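Local coordinates for protein endo-beta-1,2-glucanase (Talaromyces funiculosus, PDB 6IMV) that hydrolyses beta-1,2-glucans internally as a fungal endo-beta-1,2-glucanase, the founding example of a new glycoside hydrolase family, at residues Ala80-Ile94 and Asp165-Ala179. Sequence-based numbering, arbitrary orientation.
With BGC (beta-D-glucopyranose), chain D.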
# COMPACT_ATOMS: atom_id res chain seq x y z
N ALA A 80 -1.52 -4.30 9.77
CA ALA A 80 -2.80 -4.19 9.05
C ALA A 80 -2.59 -3.58 7.66
O ALA A 80 -3.38 -3.82 6.75
CB ALA A 80 -3.78 -3.40 9.88
N SER A 81 -1.50 -2.83 7.49
CA SER A 81 -1.11 -2.22 6.21
C SER A 81 -0.75 -3.29 5.17
O SER A 81 -1.17 -3.20 4.01
CB SER A 81 0.04 -1.26 6.44
OG SER A 81 0.99 -1.82 7.34
N LYS A 82 -0.01 -4.33 5.58
CA LYS A 82 0.33 -5.44 4.66
C LYS A 82 -0.91 -6.33 4.45
O LYS A 82 -1.17 -6.81 3.36
CB LYS A 82 1.51 -6.26 5.18
CG LYS A 82 2.79 -5.46 5.42
CD LYS A 82 2.93 -4.92 6.82
CE LYS A 82 3.95 -3.81 6.92
NZ LYS A 82 3.59 -2.65 6.07
N GLU A 83 -1.68 -6.54 5.52
CA GLU A 83 -2.97 -7.21 5.43
C GLU A 83 -3.85 -6.58 4.34
O GLU A 83 -4.49 -7.28 3.60
CB GLU A 83 -3.69 -7.17 6.78
CG GLU A 83 -3.02 -8.00 7.85
CD GLU A 83 -3.13 -9.50 7.65
OE1 GLU A 83 -4.26 -10.03 7.73
OE2 GLU A 83 -2.07 -10.14 7.43
N SER A 84 -3.84 -5.25 4.26
CA SER A 84 -4.66 -4.50 3.30
C SER A 84 -4.26 -4.86 1.86
O SER A 84 -5.14 -5.00 1.01
CB SER A 84 -4.62 -3.00 3.57
OG SER A 84 -3.47 -2.41 2.99
N LEU A 85 -2.96 -5.08 1.61
CA LEU A 85 -2.47 -5.41 0.27
C LEU A 85 -2.89 -6.83 -0.12
O LEU A 85 -3.29 -7.06 -1.26
CB LEU A 85 -0.95 -5.23 0.21
CG LEU A 85 -0.46 -3.78 0.34
CD1 LEU A 85 1.06 -3.72 0.45
CD2 LEU A 85 -0.93 -2.93 -0.84
N GLN A 86 -2.83 -7.75 0.84
CA GLN A 86 -3.21 -9.14 0.65
C GLN A 86 -4.72 -9.23 0.41
O GLN A 86 -5.18 -9.91 -0.51
CB GLN A 86 -2.77 -9.94 1.87
CG GLN A 86 -3.09 -11.42 1.82
CD GLN A 86 -2.72 -12.12 3.10
OE1 GLN A 86 -2.55 -11.50 4.14
NE2 GLN A 86 -2.60 -13.44 3.04
N VAL A 87 -5.49 -8.52 1.23
CA VAL A 87 -6.95 -8.56 1.16
C VAL A 87 -7.43 -7.95 -0.17
O VAL A 87 -8.32 -8.52 -0.81
CB VAL A 87 -7.60 -7.90 2.40
CG1 VAL A 87 -9.08 -7.61 2.20
CG2 VAL A 87 -7.39 -8.76 3.64
N MET A 88 -6.82 -6.84 -0.58
CA MET A 88 -7.18 -6.19 -1.85
C MET A 88 -6.95 -7.17 -3.01
O MET A 88 -7.79 -7.28 -3.91
CB MET A 88 -6.37 -4.91 -2.08
CG MET A 88 -6.90 -3.72 -1.32
SD MET A 88 -6.06 -2.17 -1.74
CE MET A 88 -4.60 -2.30 -0.72
N LEU A 89 -5.82 -7.88 -3.00
CA LEU A 89 -5.51 -8.89 -4.02
C LEU A 89 -6.61 -9.95 -4.02
O LEU A 89 -7.10 -10.34 -5.09
CB LEU A 89 -4.13 -9.49 -3.72
CG LEU A 89 -3.54 -10.50 -4.70
CD1 LEU A 89 -4.04 -11.90 -4.43
CD2 LEU A 89 -3.76 -10.13 -6.15
N TYR A 90 -6.99 -10.42 -2.82
CA TYR A 90 -7.99 -11.47 -2.67
C TYR A 90 -9.38 -10.99 -3.13
O TYR A 90 -10.17 -11.81 -3.58
CB TYR A 90 -8.03 -11.99 -1.23
CG TYR A 90 -6.81 -12.74 -0.78
CD1 TYR A 90 -5.92 -13.32 -1.66
CD2 TYR A 90 -6.56 -12.88 0.58
CE1 TYR A 90 -4.79 -14.00 -1.21
CE2 TYR A 90 -5.44 -13.56 1.04
CZ TYR A 90 -4.56 -14.13 0.15
OH TYR A 90 -3.47 -14.78 0.62
N ALA A 91 -9.67 -9.69 -2.99
CA ALA A 91 -10.93 -9.14 -3.46
C ALA A 91 -11.04 -9.32 -4.98
O ALA A 91 -12.07 -9.79 -5.47
CB ALA A 91 -11.06 -7.69 -3.04
N HIS A 92 -9.96 -9.03 -5.70
CA HIS A 92 -9.94 -9.21 -7.16
C HIS A 92 -10.01 -10.70 -7.51
O HIS A 92 -10.73 -11.09 -8.44
CB HIS A 92 -8.71 -8.53 -7.77
CG HIS A 92 -8.76 -7.04 -7.72
ND1 HIS A 92 -9.67 -6.31 -8.47
CD2 HIS A 92 -8.04 -6.14 -7.01
CE1 HIS A 92 -9.49 -5.02 -8.23
NE2 HIS A 92 -8.51 -4.90 -7.33
N ALA A 93 -9.25 -11.53 -6.78
CA ALA A 93 -9.16 -12.96 -7.04
C ALA A 93 -10.54 -13.61 -6.89
O ALA A 93 -10.96 -14.37 -7.77
CB ALA A 93 -8.15 -13.60 -6.12
N ILE A 94 -11.24 -13.31 -5.79
CA ILE A 94 -12.53 -13.96 -5.52
C ILE A 94 -13.59 -13.48 -6.53
O ILE A 94 -14.55 -14.19 -6.75
CB ILE A 94 -13.00 -13.77 -4.07
CG1 ILE A 94 -13.97 -14.90 -3.68
CG2 ILE A 94 -13.61 -12.40 -3.84
CD1 ILE A 94 -14.18 -15.05 -2.20
N ASP A 165 -2.64 2.14 9.59
CA ASP A 165 -2.59 0.79 9.04
C ASP A 165 -4.00 0.18 9.04
O ASP A 165 -4.36 -0.54 8.12
CB ASP A 165 -1.64 -0.10 9.83
CG ASP A 165 -0.25 0.48 9.99
OD1 ASP A 165 -0.14 1.48 10.72
OD2 ASP A 165 0.69 -0.05 9.38
N ASN A 166 -4.76 0.47 10.10
CA ASN A 166 -6.09 -0.09 10.27
C ASN A 166 -7.06 0.53 9.26
O ASN A 166 -7.92 -0.17 8.71
CB ASN A 166 -6.56 0.01 11.73
CG ASN A 166 -5.95 -1.10 12.57
OD1 ASN A 166 -6.39 -2.24 12.49
ND2 ASN A 166 -4.89 -0.79 13.31
N GLY A 167 -6.89 1.83 8.98
CA GLY A 167 -7.69 2.50 7.95
C GLY A 167 -7.57 1.79 6.60
O GLY A 167 -8.57 1.57 5.90
N GLU A 168 -6.34 1.42 6.26
CA GLU A 168 -6.03 0.70 5.02
C GLU A 168 -6.74 -0.66 5.00
O GLU A 168 -7.38 -1.00 4.00
CB GLU A 168 -4.52 0.56 4.83
CG GLU A 168 -3.82 1.89 4.63
CD GLU A 168 -2.31 1.86 4.64
OE1 GLU A 168 -1.74 0.90 5.19
OE2 GLU A 168 -1.70 2.78 4.09
N LEU A 169 -6.64 -1.42 6.09
CA LEU A 169 -7.22 -2.75 6.16
C LEU A 169 -8.75 -2.69 6.03
O LEU A 169 -9.36 -3.52 5.35
CB LEU A 169 -6.81 -3.41 7.48
CG LEU A 169 -7.43 -4.78 7.77
CD1 LEU A 169 -7.20 -5.76 6.62
CD2 LEU A 169 -6.87 -5.35 9.06
N LEU A 170 -9.38 -1.72 6.70
CA LEU A 170 -10.83 -1.70 6.82
C LEU A 170 -11.49 -1.51 5.45
O LEU A 170 -12.46 -2.22 5.12
CB LEU A 170 -11.25 -0.63 7.82
CG LEU A 170 -11.00 -1.01 9.27
CD1 LEU A 170 -11.06 0.20 10.18
CD2 LEU A 170 -12.00 -2.08 9.71
N TRP A 171 -10.97 -0.59 4.63
CA TRP A 171 -11.55 -0.36 3.29
C TRP A 171 -11.20 -1.54 2.36
O TRP A 171 -11.95 -1.83 1.44
CB TRP A 171 -11.13 1.00 2.72
CG TRP A 171 -11.78 2.14 3.44
CD1 TRP A 171 -11.18 2.98 4.33
CD2 TRP A 171 -13.16 2.54 3.38
NE1 TRP A 171 -12.09 3.88 4.81
CE2 TRP A 171 -13.31 3.64 4.24
CE3 TRP A 171 -14.28 2.08 2.67
CZ2 TRP A 171 -14.53 4.29 4.42
CZ3 TRP A 171 -15.49 2.71 2.85
CH2 TRP A 171 -15.61 3.81 3.71
N ALA A 172 -10.08 -2.23 2.62
CA ALA A 172 -9.75 -3.42 1.83
C ALA A 172 -10.78 -4.53 2.11
O ALA A 172 -11.26 -5.19 1.19
CB ALA A 172 -8.34 -3.88 2.12
N VAL A 173 -11.12 -4.71 3.39
CA VAL A 173 -12.12 -5.71 3.81
C VAL A 173 -13.49 -5.33 3.25
O VAL A 173 -14.24 -6.20 2.81
CB VAL A 173 -12.13 -5.88 5.34
CG1 VAL A 173 -13.35 -6.66 5.82
CG2 VAL A 173 -10.85 -6.56 5.82
N TYR A 174 -13.81 -4.03 3.27
CA TYR A 174 -15.04 -3.47 2.70
C TYR A 174 -15.16 -3.90 1.22
O TYR A 174 -16.20 -4.43 0.80
CB TYR A 174 -15.00 -1.95 2.89
CG TYR A 174 -16.27 -1.18 2.65
CD1 TYR A 174 -17.15 -0.90 3.69
CD2 TYR A 174 -16.54 -0.61 1.41
CE1 TYR A 174 -18.28 -0.13 3.49
CE2 TYR A 174 -17.67 0.16 1.20
CZ TYR A 174 -18.55 0.40 2.24
OH TYR A 174 -19.66 1.17 2.03
N ALA A 175 -14.07 -3.73 0.46
CA ALA A 175 -13.98 -4.17 -0.95
C ALA A 175 -14.19 -5.68 -1.08
O ALA A 175 -14.95 -6.14 -1.94
CB ALA A 175 -12.66 -3.78 -1.54
N PHE A 176 -13.47 -6.45 -0.25
CA PHE A 176 -13.49 -7.90 -0.33
C PHE A 176 -14.92 -8.42 -0.13
O PHE A 176 -15.35 -9.33 -0.84
CB PHE A 176 -12.56 -8.54 0.70
CG PHE A 176 -12.67 -10.04 0.72
CD1 PHE A 176 -11.96 -10.81 -0.18
CD2 PHE A 176 -13.53 -10.68 1.61
CE1 PHE A 176 -12.08 -12.19 -0.18
CE2 PHE A 176 -13.65 -12.06 1.60
CZ PHE A 176 -12.92 -12.82 0.72
N ILE A 177 -15.61 -7.85 0.85
CA ILE A 177 -16.99 -8.22 1.17
C ILE A 177 -17.85 -8.03 -0.07
O ILE A 177 -18.61 -8.94 -0.43
CB ILE A 177 -17.52 -7.42 2.37
CG1 ILE A 177 -16.90 -7.92 3.68
CG2 ILE A 177 -19.04 -7.42 2.43
CD1 ILE A 177 -16.97 -6.91 4.80
N GLN A 178 -17.73 -6.86 -0.72
CA GLN A 178 -18.48 -6.56 -1.91
C GLN A 178 -18.14 -7.57 -3.02
O GLN A 178 -19.04 -8.08 -3.69
CB GLN A 178 -18.23 -5.13 -2.38
CG GLN A 178 -19.14 -4.71 -3.52
CD GLN A 178 -20.60 -4.78 -3.13
OE1 GLN A 178 -21.04 -4.18 -2.16
NE2 GLN A 178 -21.37 -5.55 -3.88
N ALA A 179 -16.84 -7.84 -3.22
CA ALA A 179 -16.39 -8.75 -4.27
C ALA A 179 -17.01 -10.14 -4.06
O ALA A 179 -17.49 -10.76 -5.00
CB ALA A 179 -14.88 -8.83 -4.29
C2 BGC D . 3.53 3.79 9.09
C3 BGC D . 2.72 2.70 9.80
C4 BGC D . 2.98 2.76 11.30
C5 BGC D . 2.64 4.17 11.80
C6 BGC D . 2.86 4.41 13.27
C1 BGC D . 3.21 5.14 9.71
O2 BGC D . 3.15 3.87 7.72
O3 BGC D . 3.07 1.41 9.32
O4 BGC D . 2.15 1.80 11.95
O5 BGC D . 3.43 5.12 11.11
O6 BGC D . 4.21 4.16 13.58
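Asp165 divides its carboxylate between a helix partner and a sugar: OD2 accepts Ser81 OG through its anti lone pair at 2.7 Å and also the O3 hydroxyl of the glucopyranose, while OD1 takes the sugar's O4 at 2.6 Å. Ser81 OG in turn receives a bond from Lys82 NZ, which also makes a salt bridge to Asp434 and lies in the glucose pocket. Replacing Asp165 by an alanine would probably leave Ser81 OG without its acceptor across the helices and cost the sugar's O3 and O4 these bonds. Beyond this polar end the two helices illustrate close parallel packing, their axes 7.3 Å apart at 21°. In knobs-into-holes fashion Val87 sits among Leu169, Ala172, Val173 and Phe176, and Leu169 among Ala80, Glu83, Ser84 and Val87; with CG1 anti to its backbone N (chi1 165°), Val87 sets that methyl 3.4 Å from Ala172 O. The Phe176 ring turns its edge to Ala91 N, and Ile94 CD1 meets Phe176 CZ at 3.9 Å, the side chains roughly perpendicular. Helix 112-133 packs against Tyr90, Leu169 and Phe176, helix 433-443 meets Met88, helix 448-457 touches Ala175, and strand 71-78 leads into helix 80-94 at the sugar end.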